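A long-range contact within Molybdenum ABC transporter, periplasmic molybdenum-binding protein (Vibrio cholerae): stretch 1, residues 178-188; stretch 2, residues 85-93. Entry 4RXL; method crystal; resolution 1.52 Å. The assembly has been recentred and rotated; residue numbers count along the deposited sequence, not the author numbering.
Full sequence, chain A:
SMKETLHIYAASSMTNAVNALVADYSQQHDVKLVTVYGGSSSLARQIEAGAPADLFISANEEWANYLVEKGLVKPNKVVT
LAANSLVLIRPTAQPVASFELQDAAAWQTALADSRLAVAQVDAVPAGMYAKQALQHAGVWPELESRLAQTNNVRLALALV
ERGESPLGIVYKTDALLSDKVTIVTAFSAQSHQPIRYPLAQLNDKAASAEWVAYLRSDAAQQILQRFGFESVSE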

# COMPACT_ATOMS: atom_id res chain seq x y z
N SER A 178 -4.58 -2.14 12.96
CA SER A 178 -5.18 -3.42 13.34
C SER A 178 -4.72 -3.86 14.73
O SER A 178 -3.53 -3.83 15.02
CB SER A 178 -4.79 -4.48 12.30
OG SER A 178 -5.30 -5.76 12.65
N ASP A 179 -5.66 -4.24 15.59
CA ASP A 179 -5.32 -4.82 16.90
C ASP A 179 -5.23 -6.35 16.83
O ASP A 179 -4.67 -7.00 17.72
CB ASP A 179 -6.34 -4.41 17.97
CG ASP A 179 -6.23 -2.94 18.34
OD1 ASP A 179 -5.79 -2.13 17.50
OD2 ASP A 179 -6.58 -2.59 19.49
N LYS A 180 -5.79 -6.92 15.76
CA LYS A 180 -5.75 -8.36 15.53
C LYS A 180 -4.37 -8.88 15.09
O LYS A 180 -4.14 -10.08 15.07
CB LYS A 180 -6.80 -8.74 14.48
CG LYS A 180 -8.24 -8.38 14.82
CD LYS A 180 -8.83 -9.30 15.87
CE LYS A 180 -9.26 -10.64 15.29
NZ LYS A 180 -9.64 -11.59 16.37
N VAL A 181 -3.46 -7.98 14.70
CA VAL A 181 -2.11 -8.39 14.32
C VAL A 181 -1.03 -7.67 15.11
O VAL A 181 -1.25 -6.58 15.64
CB VAL A 181 -1.83 -8.20 12.81
CG1 VAL A 181 -2.94 -8.83 12.00
CG2 VAL A 181 -1.68 -6.72 12.47
N THR A 182 0.13 -8.30 15.17
CA THR A 182 1.30 -7.76 15.82
C THR A 182 2.48 -7.77 14.86
O THR A 182 2.65 -8.71 14.08
CB THR A 182 1.64 -8.59 17.07
OG1 THR A 182 0.50 -8.62 17.94
CG2 THR A 182 2.85 -8.02 17.82
N ILE A 183 3.32 -6.74 14.94
CA ILE A 183 4.54 -6.69 14.15
C ILE A 183 5.62 -7.61 14.73
O ILE A 183 5.95 -7.55 15.92
CB ILE A 183 5.04 -5.24 14.02
CG1 ILE A 183 4.00 -4.39 13.29
CG2 ILE A 183 6.36 -5.19 13.26
CD1 ILE A 183 4.32 -2.92 13.26
N VAL A 184 6.14 -8.49 13.88
CA VAL A 184 7.23 -9.36 14.26
C VAL A 184 8.54 -8.61 14.06
O VAL A 184 9.39 -8.58 14.95
CB VAL A 184 7.19 -10.68 13.47
CG1 VAL A 184 8.37 -11.56 13.88
CG2 VAL A 184 5.89 -11.40 13.74
N THR A 185 8.69 -7.98 12.91
CA THR A 185 9.87 -7.17 12.62
C THR A 185 9.58 -6.33 11.39
O THR A 185 8.60 -6.56 10.69
CB THR A 185 11.15 -8.03 12.43
OG1 THR A 185 12.31 -7.22 12.61
CG2 THR A 185 11.21 -8.65 11.06
N ALA A 186 10.39 -5.31 11.17
CA ALA A 186 10.31 -4.48 10.01
C ALA A 186 11.46 -4.83 9.09
O ALA A 186 12.58 -5.08 9.55
CB ALA A 186 10.39 -3.01 10.42
N PHE A 187 11.20 -4.81 7.79
CA PHE A 187 12.26 -5.04 6.79
C PHE A 187 13.18 -3.83 6.69
O PHE A 187 12.73 -2.69 6.82
CB PHE A 187 11.63 -5.37 5.44
CG PHE A 187 10.95 -6.69 5.43
CD1 PHE A 187 11.67 -7.85 5.23
CD2 PHE A 187 9.59 -6.78 5.68
CE1 PHE A 187 11.05 -9.06 5.24
CE2 PHE A 187 8.96 -8.00 5.70
CZ PHE A 187 9.70 -9.14 5.49
N SER A 188 14.46 -4.09 6.40
CA SER A 188 15.45 -3.00 6.31
C SER A 188 15.22 -2.12 5.06
O SER A 188 14.68 -2.56 4.06
CB SER A 188 16.86 -3.57 6.31
OG SER A 188 17.10 -4.17 5.07
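Stretch 2 (85-93) SLVLIRPTA

Stretch 2 runs as an extended strand from Leu86 to Pro91 alongside the strand of stretch 1, in the opposite sense: the N-to-C directions make an angle of 139°, so the pairing is antiparallel with a marked twist, and the axes approach to 4.4 Å. Together the two stretches bury 799 Å².

Leu88 gives up the most surface, 89 Å², and lies where the register slips. Leu88 N donates to Thr185 O at 2.9 Å, while Leu88 O receives Val184 N at 2.7 Å and, weakly, Thr185 N at 3.4 Å. One carbonyl thus faces two successive amides, the mark of a beta bulge. Val184, with phi/psi of -85/-48, departs from extended geometry to fit the extra residue in, and its CA-to-CB bond points toward stretch 2. Val184 CB lies 4.3 Å from Leu88 CD2, and Val184 CG2 lies 3.7 Å from Arg90 CG. A compact branched valine can fill this position, and the buried leucine offers it an apolar surface.

Phe187, covered by 86 Å², closes the end near Leu86. Phe187 N donates to Leu86 O at 2.9 Å, and a water extends the ladder by accepting from Leu86 N at 3.0 Å and donating to Phe187 O at 2.9 Å. The buried aromatic side chain supplies a broad apolar surface: Phe187 CD2 is 3.9 Å from Leu86 CD2, and Phe187 CE2 is 4.1 Å from Leu88 CB.

Thr182, covered by 75 Å², anchors the other end. It pairs with Arg90 through both backbone bonds, Thr182 N to Arg90 O at 2.9 Å and Arg90 N to Thr182 O at 3.0 Å. Threonine suits this partly exposed site because it has both a methyl and a hydroxyl: Thr182 CG2 lies over one face of the Arg90 guanidinium, 3.8 Å from Arg90 NH2, and Thr182 OG1 shares a hydrogen bond with Thr92 OG1 at 2.9 Å. Beyond the strand, Thr92 N donates to Lys180 O at 2.9 Å, continuing the ladder past Pro91. Pro91 has no amide hydrogen to give, but at this non-hydrogen-bonded position opposite Val181, with Pro91 CA and Val181 CA 4.4 Å apart, none is needed for the pairing.

On the face away from Leu88, Thr182, Thr185 and Arg90, aliphatic side chains meet. Ile183 CG1 lies 4.3 Å from Ile89 CG2, and Ala186 CB is 4.0 Å from Val87 CG1. Beta-branched isoleucine and valine favour the extended backbone and offer bulk for packing; the small alanine still reaches its neighbour.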

# COMPACT_ATOMS: atom_id res chain seq x y z
N SER A 85 6.85 2.03 5.25
CA SER A 85 7.81 0.96 5.43
C SER A 85 7.06 -0.35 5.39
O SER A 85 5.82 -0.41 5.44
CB SER A 85 8.60 1.15 6.71
OG SER A 85 7.77 1.01 7.83
N LEU A 86 7.82 -1.43 5.30
CA LEU A 86 7.29 -2.78 5.14
C LEU A 86 7.59 -3.62 6.39
O LEU A 86 8.70 -3.56 6.95
CB LEU A 86 7.96 -3.43 3.93
CG LEU A 86 7.25 -4.58 3.22
CD1 LEU A 86 6.08 -4.05 2.42
CD2 LEU A 86 8.23 -5.30 2.31
N VAL A 87 6.58 -4.38 6.83
CA VAL A 87 6.68 -5.18 8.03
C VAL A 87 6.18 -6.60 7.85
O VAL A 87 5.42 -6.93 6.93
CB VAL A 87 5.93 -4.52 9.20
CG1 VAL A 87 6.54 -3.15 9.50
CG2 VAL A 87 4.44 -4.38 8.92
N LEU A 88 6.69 -7.44 8.75
CA LEU A 88 6.28 -8.81 8.89
C LEU A 88 5.35 -8.84 10.08
O LEU A 88 5.73 -8.42 11.20
CB LEU A 88 7.49 -9.69 9.12
CG LEU A 88 7.24 -11.20 9.22
CD1 LEU A 88 6.69 -11.76 7.91
CD2 LEU A 88 8.55 -11.85 9.59
N ILE A 89 4.16 -9.36 9.87
CA ILE A 89 3.15 -9.49 10.92
C ILE A 89 2.72 -10.93 11.18
O ILE A 89 2.89 -11.81 10.35
CB ILE A 89 1.89 -8.64 10.62
CG1 ILE A 89 1.27 -8.96 9.25
CG2 ILE A 89 2.21 -7.15 10.59
CD1 ILE A 89 -0.17 -8.53 9.14
N ARG A 90 2.15 -11.11 12.37
CA ARG A 90 1.58 -12.38 12.83
C ARG A 90 0.22 -12.04 13.46
O ARG A 90 -0.01 -10.89 13.84
CB ARG A 90 2.48 -13.00 13.92
CG ARG A 90 2.57 -12.18 15.20
CD ARG A 90 3.35 -12.92 16.27
NE ARG A 90 3.52 -12.14 17.51
CZ ARG A 90 2.62 -12.06 18.50
NH1 ARG A 90 1.45 -12.68 18.43
NH2 ARG A 90 2.91 -11.34 19.58
N PRO A 91 -0.69 -13.04 13.58
CA PRO A 91 -1.91 -12.80 14.35
C PRO A 91 -1.54 -12.63 15.80
O PRO A 91 -0.67 -13.36 16.29
CB PRO A 91 -2.75 -14.07 14.14
CG PRO A 91 -2.03 -14.89 13.12
CD PRO A 91 -0.62 -14.39 13.03
N THR A 92 -2.19 -11.69 16.49
CA THR A 92 -1.83 -11.35 17.85
C THR A 92 -1.99 -12.56 18.77
O THR A 92 -1.20 -12.77 19.69
CB THR A 92 -2.66 -10.17 18.39
OG1 THR A 92 -2.40 -9.00 17.62
CG2 THR A 92 -2.32 -9.88 19.85
N ALA A 93 -3.00 -13.38 18.48
CA ALA A 93 -3.25 -14.59 19.26
C ALA A 93 -2.38 -15.79 18.86
O ALA A 93 -2.58 -16.88 19.36
CB ALA A 93 -4.72 -14.96 19.18
O HOH W 1 10.79 -1.32 5.16